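Local coordinates for protein immunoreactive 84kD antigen PG93 (Porphyromonas gingivalis, PDB 5M11) that serves as an essential bacterial surface component of the type-IX secretion system and binds zinc and calcium ions, at residues Y534-S548 and V588-K601. Sequence-based numbering, arbitrary orientation.
Sequences YAMAVDHNGSVWMGS and VTVTDIVVDKLNHK. With ZN (zinc ion), chain E; PG4 (tetraethylene glycol), chain P.
Asp539 OD2 takes two buried donors at once. Lys601 NZ reaches it at 2.9 Å, a salt bridge on the anti lone pair, while Trp545 NE1 comes from well above the carboxylate plane, also at 2.9 Å. Both donors would favour the charged carboxylate. The lysine chain, bent at chi2 (79°), crosses the indole at about a right angle, and its CE lies off-centre over the five-membered ring. NZ is held by Asn599 O and Glu615 O too. Beside it, the Asn599 amide lies nearly parallel to the His540 ring, and its OD1 accepts His540 N at 3.0 Å, almost straight but from above the carbonyl plane. Asn599 ND2 goes to Glu615. Two successive blades of a beta-propeller meet here: strand 589-595, innermost in its own blade, packs against hairpin 534-548 of the preceding one. The filling is apolar. With CG1 beside the backbone N and anti to the carbonyl carbon (chi1 -47°), Ile593 carries CD1 across Ala535 CB, 3.8 Å away, to Gly547, and sets CG2 against Ala537 CB. Val590 CG1 covers Gly547 CA. At the far end, Val590 N donates to Ser548 O at 2.9 Å, and Tyr534 CE2 meets Thr589 CG2 at 3.5 Å.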
loop_
_atom_site.group_PDB
_atom_site.type_symbol
_atom_site.label_atom_id
_atom_site.label_comp_id
_atom_site.label_asym_id
_atom_site.label_seq_id
_atom_site.Cartn_x
_atom_site.Cartn_y
_atom_site.Cartn_z
ATOM N N TYR A 534 -0.897 -20.004 -6.242
ATOM C CA TYR A 534 -0.295 -18.665 -6.207
ATOM C C TYR A 534 0.904 -18.577 -5.299
ATOM O O TYR A 534 1.811 -17.800 -5.592
ATOM C CB TYR A 534 -1.322 -17.604 -5.779
ATOM C CG TYR A 534 -2.579 -17.555 -6.619
ATOM C CD1 TYR A 534 -2.542 -17.110 -7.939
ATOM C CD2 TYR A 534 -3.812 -17.902 -6.082
ATOM C CE1 TYR A 534 -3.699 -17.044 -8.712
ATOM C CE2 TYR A 534 -4.976 -17.854 -6.851
ATOM C CZ TYR A 534 -4.914 -17.421 -8.166
ATOM O OH TYR A 534 -6.052 -17.377 -8.938
ATOM N N ALA A 535 0.906 -19.346 -4.201
ATOM C CA ALA A 535 1.963 -19.326 -3.203
ATOM C C ALA A 535 2.405 -20.719 -2.810
ATOM O O ALA A 535 1.597 -21.638 -2.871
ATOM C CB ALA A 535 1.471 -18.586 -1.973
ATOM N N MET A 536 3.683 -20.863 -2.376
ATOM C CA MET A 536 4.356 -22.098 -1.907
ATOM C C MET A 536 5.364 -21.798 -0.806
ATOM O O MET A 536 6.109 -20.825 -0.938
ATOM C CB MET A 536 5.107 -22.773 -3.045
ATOM C CG MET A 536 4.228 -23.394 -4.051
ATOM S SD MET A 536 5.243 -23.990 -5.395
ATOM C CE MET A 536 4.047 -24.684 -6.289
ATOM N N ALA A 537 5.427 -22.634 0.255
ATOM C CA ALA A 537 6.357 -22.427 1.366
ATOM C C ALA A 537 6.773 -23.725 1.984
ATOM O O ALA A 537 5.909 -24.558 2.246
ATOM C CB ALA A 537 5.712 -21.551 2.433
ATOM N N VAL A 538 8.072 -23.896 2.284
ATOM C CA VAL A 538 8.529 -25.120 2.944
ATOM C C VAL A 538 8.605 -24.865 4.477
ATOM O O VAL A 538 9.260 -23.923 4.943
ATOM C CB VAL A 538 9.821 -25.754 2.332
ATOM C CG1 VAL A 538 11.104 -25.084 2.795
ATOM C CG2 VAL A 538 9.866 -27.263 2.587
ATOM N N ASP A 539 7.882 -25.669 5.251
ATOM C CA ASP A 539 7.934 -25.466 6.685
ATOM C C ASP A 539 9.093 -26.283 7.277
ATOM O O ASP A 539 9.872 -26.864 6.518
ATOM C CB ASP A 539 6.576 -25.769 7.334
ATOM C CG ASP A 539 6.186 -27.212 7.548
ATOM O OD1 ASP A 539 6.970 -28.111 7.157
ATOM O OD2 ASP A 539 5.093 -27.448 8.116
ATOM N N HIS A 540 9.222 -26.320 8.615
ATOM C CA HIS A 540 10.305 -27.057 9.270
ATOM C C HIS A 540 10.093 -28.584 9.223
ATOM O O HIS A 540 11.074 -29.320 9.338
ATOM C CB HIS A 540 10.479 -26.607 10.723
ATOM C CG HIS A 540 10.692 -25.139 10.896
ATOM N ND1 HIS A 540 10.294 -24.488 12.053
ATOM C CD2 HIS A 540 11.242 -24.235 10.054
ATOM C CE1 HIS A 540 10.629 -23.220 11.885
ATOM N NE2 HIS A 540 11.189 -23.014 10.692
ATOM N N ASN A 541 8.829 -29.051 9.033
ATOM C CA ASN A 541 8.452 -30.475 8.964
ATOM C C ASN A 541 8.594 -31.055 7.523
ATOM O O ASN A 541 7.966 -32.079 7.196
ATOM C CB ASN A 541 7.010 -30.670 9.471
ATOM C CG ASN A 541 6.789 -30.359 10.929
ATOM O OD1 ASN A 541 7.663 -30.569 11.780
ATOM N ND2 ASN A 541 5.579 -29.905 11.256
ATOM N N GLY A 542 9.412 -30.394 6.696
ATOM C CA GLY A 542 9.661 -30.765 5.308
ATOM C C GLY A 542 8.427 -30.811 4.424
ATOM O O GLY A 542 8.404 -31.564 3.440
ATOM N N SER A 543 7.379 -30.005 4.788
ATOM C CA SER A 543 6.090 -29.880 4.091
ATOM C C SER A 543 6.052 -28.659 3.173
ATOM O O SER A 543 6.571 -27.598 3.555
ATOM C CB SER A 543 4.943 -29.771 5.089
ATOM O OG SER A 543 4.990 -30.762 6.095
ATOM N N VAL A 544 5.437 -28.789 1.970
ATOM C CA VAL A 544 5.329 -27.637 1.082
ATOM C C VAL A 544 3.882 -27.185 1.102
ATOM O O VAL A 544 3.023 -27.786 0.470
ATOM C CB VAL A 544 5.920 -27.788 -0.341
ATOM C CG1 VAL A 544 5.552 -26.594 -1.216
ATOM C CG2 VAL A 544 7.433 -27.900 -0.267
ATOM N N TRP A 545 3.620 -26.148 1.893
ATOM C CA TRP A 545 2.306 -25.571 2.032
ATOM C C TRP A 545 2.074 -24.684 0.853
ATOM O O TRP A 545 2.896 -23.805 0.582
ATOM C CB TRP A 545 2.187 -24.798 3.353
ATOM C CG TRP A 545 2.198 -25.703 4.536
ATOM C CD1 TRP A 545 3.291 -26.111 5.245
ATOM C CD2 TRP A 545 1.084 -26.447 5.048
ATOM N NE1 TRP A 545 2.917 -27.030 6.204
ATOM C CE2 TRP A 545 1.568 -27.258 6.102
ATOM C CE3 TRP A 545 -0.294 -26.455 4.767
ATOM C CZ2 TRP A 545 0.727 -28.056 6.879
ATOM C CZ3 TRP A 545 -1.122 -27.280 5.513
ATOM C CH2 TRP A 545 -0.613 -28.053 6.567
ATOM N N MET A 546 0.995 -24.942 0.103
ATOM C CA MET A 546 0.683 -24.098 -1.045
ATOM C C MET A 546 -0.705 -23.502 -0.924
ATOM O O MET A 546 -1.609 -24.109 -0.342
ATOM C CB MET A 546 0.878 -24.788 -2.402
ATOM C CG MET A 546 0.348 -26.166 -2.491
ATOM S SD MET A 546 1.300 -26.989 -3.775
ATOM C CE MET A 546 2.345 -27.965 -2.791
ATOM N N GLY A 547 -0.813 -22.278 -1.424
ATOM C CA GLY A 547 -2.027 -21.490 -1.424
ATOM C C GLY A 547 -2.552 -21.389 -2.827
ATOM O O GLY A 547 -1.772 -21.338 -3.781
ATOM N N SER A 548 -3.869 -21.379 -2.953
ATOM C CA SER A 548 -4.559 -21.343 -4.231
ATOM C C SER A 548 -5.788 -20.416 -4.190
ATOM O O SER A 548 -5.982 -19.664 -3.231
ATOM C CB SER A 548 -4.985 -22.764 -4.613
ATOM O OG SER A 548 -6.085 -23.225 -3.842
ATOM N N VAL A 588 -11.194 -18.800 -0.658
ATOM C CA VAL A 588 -10.387 -17.624 -0.334
ATOM C C VAL A 588 -9.099 -17.710 -1.154
ATOM O O VAL A 588 -8.366 -18.701 -1.031
ATOM C CB VAL A 588 -10.097 -17.541 1.188
ATOM C CG1 VAL A 588 -8.995 -16.542 1.493
ATOM C CG2 VAL A 588 -11.349 -17.205 1.978
ATOM N N THR A 589 -8.822 -16.689 -1.989
ATOM C CA THR A 589 -7.616 -16.644 -2.825
ATOM C C THR A 589 -6.410 -16.250 -1.953
ATOM O O THR A 589 -6.348 -15.137 -1.427
ATOM C CB THR A 589 -7.849 -15.725 -4.021
ATOM O OG1 THR A 589 -8.875 -16.307 -4.825
ATOM C CG2 THR A 589 -6.609 -15.517 -4.852
ATOM N N VAL A 590 -5.477 -17.202 -1.781
ATOM C CA VAL A 590 -4.250 -17.059 -0.984
ATOM C C VAL A 590 -3.110 -16.614 -1.931
ATOM O O VAL A 590 -2.765 -17.333 -2.876
ATOM C CB VAL A 590 -3.909 -18.365 -0.185
ATOM C CG1 VAL A 590 -2.507 -18.314 0.431
ATOM C CG2 VAL A 590 -4.948 -18.634 0.892
ATOM N N THR A 591 -2.547 -15.419 -1.658
ATOM C CA THR A 591 -1.504 -14.763 -2.452
ATOM C C THR A 591 -0.084 -15.083 -1.927
ATOM O O THR A 591 0.832 -15.257 -2.738
ATOM C CB THR A 591 -1.760 -13.261 -2.475
ATOM O OG1 THR A 591 -1.828 -12.808 -1.130
ATOM C CG2 THR A 591 -3.055 -12.899 -3.173
ATOM N N ASP A 592 0.109 -15.153 -0.587
ATOM C CA ASP A 592 1.424 -15.475 -0.017
ATOM C C ASP A 592 1.326 -16.251 1.289
ATOM O O ASP A 592 0.308 -16.192 1.995
ATOM C CB ASP A 592 2.311 -14.222 0.191
ATOM C CG ASP A 592 3.799 -14.454 -0.120
ATOM O OD1 ASP A 592 4.169 -15.605 -0.475
ATOM O OD2 ASP A 592 4.583 -13.481 -0.046
ATOM N N ILE A 593 2.403 -17.009 1.580
ATOM C CA ILE A 593 2.600 -17.825 2.788
ATOM C C ILE A 593 4.053 -17.628 3.254
ATOM O O ILE A 593 4.986 -17.723 2.456
ATOM C CB ILE A 593 2.241 -19.360 2.620
ATOM C CG1 ILE A 593 0.882 -19.572 1.926
ATOM C CG2 ILE A 593 2.269 -20.104 3.973
ATOM C CD1 ILE A 593 0.801 -20.764 1.065
ATOM N N VAL A 594 4.220 -17.390 4.561
ATOM C CA VAL A 594 5.487 -17.234 5.267
ATOM C C VAL A 594 5.402 -18.115 6.534
ATOM O O VAL A 594 4.312 -18.252 7.095
ATOM C CB VAL A 594 5.750 -15.739 5.525
ATOM C CG1 VAL A 594 6.539 -15.496 6.801
ATOM C CG2 VAL A 594 6.446 -15.118 4.328
ATOM N N VAL A 595 6.518 -18.772 6.933
ATOM C CA VAL A 595 6.527 -19.692 8.080
ATOM C C VAL A 595 7.428 -19.169 9.240
ATOM O O VAL A 595 8.621 -18.873 9.052
ATOM C CB VAL A 595 6.916 -21.138 7.651
ATOM C CG1 VAL A 595 6.956 -22.086 8.848
ATOM C CG2 VAL A 595 5.964 -21.678 6.583
ATOM N N ASP A 596 6.813 -19.104 10.441
ATOM C CA ASP A 596 7.345 -18.719 11.758
ATOM C C ASP A 596 8.515 -19.563 12.234
ATOM O O ASP A 596 8.722 -20.683 11.779
ATOM C CB ASP A 596 6.233 -18.925 12.831
ATOM C CG ASP A 596 5.568 -17.688 13.394
ATOM O OD1 ASP A 596 5.797 -16.585 12.844
ATOM O OD2 ASP A 596 4.804 -17.820 14.393
ATOM N N LYS A 597 9.173 -19.058 13.278
ATOM C CA LYS A 597 10.220 -19.682 14.081
ATOM C C LYS A 597 9.535 -20.796 14.885
ATOM O O LYS A 597 10.157 -21.812 15.223
ATOM C CB LYS A 597 10.825 -18.588 14.986
ATOM C CG LYS A 597 11.920 -19.011 15.946
ATOM C CD LYS A 597 12.368 -17.836 16.836
ATOM C CE LYS A 597 11.492 -17.590 18.050
ATOM N NZ LYS A 597 11.746 -18.568 19.143
ATOM N N LEU A 598 8.211 -20.598 15.154
ATOM C CA LEU A 598 7.342 -21.538 15.864
ATOM C C LEU A 598 6.699 -22.525 14.911
ATOM O O LEU A 598 5.893 -23.348 15.357
ATOM C CB LEU A 598 6.240 -20.806 16.639
ATOM C CG LEU A 598 6.643 -19.767 17.674
ATOM C CD1 LEU A 598 5.414 -19.217 18.362
ATOM C CD2 LEU A 598 7.625 -20.312 18.691
ATOM N N ASN A 599 7.048 -22.453 13.600
ATOM C CA ASN A 599 6.501 -23.280 12.513
ATOM C C ASN A 599 5.003 -22.923 12.241
ATOM O O ASN A 599 4.277 -23.687 11.599
ATOM C CB ASN A 599 6.688 -24.780 12.800
ATOM C CG ASN A 599 6.822 -25.663 11.589
ATOM O OD1 ASN A 599 7.101 -25.216 10.460
ATOM N ND2 ASN A 599 6.687 -26.958 11.830
ATOM N N HIS A 600 4.565 -21.738 12.719
ATOM C CA HIS A 600 3.221 -21.219 12.486
ATOM C C HIS A 600 3.213 -20.561 11.131
ATOM O O HIS A 600 4.285 -20.237 10.620
ATOM C CB HIS A 600 2.772 -20.253 13.595
ATOM C CG HIS A 600 2.552 -20.891 14.936
ATOM N ND1 HIS A 600 2.746 -20.179 16.109
ATOM C CD2 HIS A 600 2.169 -22.152 15.249
ATOM C CE1 HIS A 600 2.469 -21.019 17.092
ATOM N NE2 HIS A 600 2.111 -22.222 16.625
ATOM N N LYS A 601 2.036 -20.407 10.514
ATOM C CA LYS A 601 1.956 -19.890 9.151
ATOM C C LYS A 601 1.269 -18.533 9.045
ATOM O O LYS A 601 0.151 -18.369 9.522
ATOM C CB LYS A 601 1.222 -20.909 8.262
ATOM C CG LYS A 601 2.098 -22.064 7.771
ATOM C CD LYS A 601 2.353 -23.181 8.787
ATOM C CE LYS A 601 3.531 -24.002 8.336
ATOM N NZ LYS A 601 3.843 -25.138 9.245
HETATM ZN ZN ZN E . 1.490 -24.035 17.642
HETATM O O1 PG4 P . 7.792 -25.628 16.967
HETATM C C1 PG4 P . 9.185 -25.555 16.608
HETATM C C2 PG4 P . 9.443 -26.172 15.227
HETATM O O2 PG4 P . 10.592 -25.577 14.617
HETATM C C3 PG4 P . 11.682 -26.495 14.534
HETATM C C4 PG4 P . 12.869 -25.857 13.816
HETATM O O3 PG4 P . 13.265 -26.663 12.701
HETATM C C5 PG4 P . 14.427 -26.141 12.064
HETATM C C6 PG4 P . 14.215 -26.170 10.559
HETATM O O4 PG4 P . 14.419 -24.864 10.026
HETATM C C7 PG4 P . 14.805 -24.938 8.654
HETATM C C8 PG4 P . 13.837 -24.144 7.778
HETATM O O5 PG4 P . 12.760 -24.984 7.340
HETATM O O HOH W 1 -0.393 -23.136 18.879
#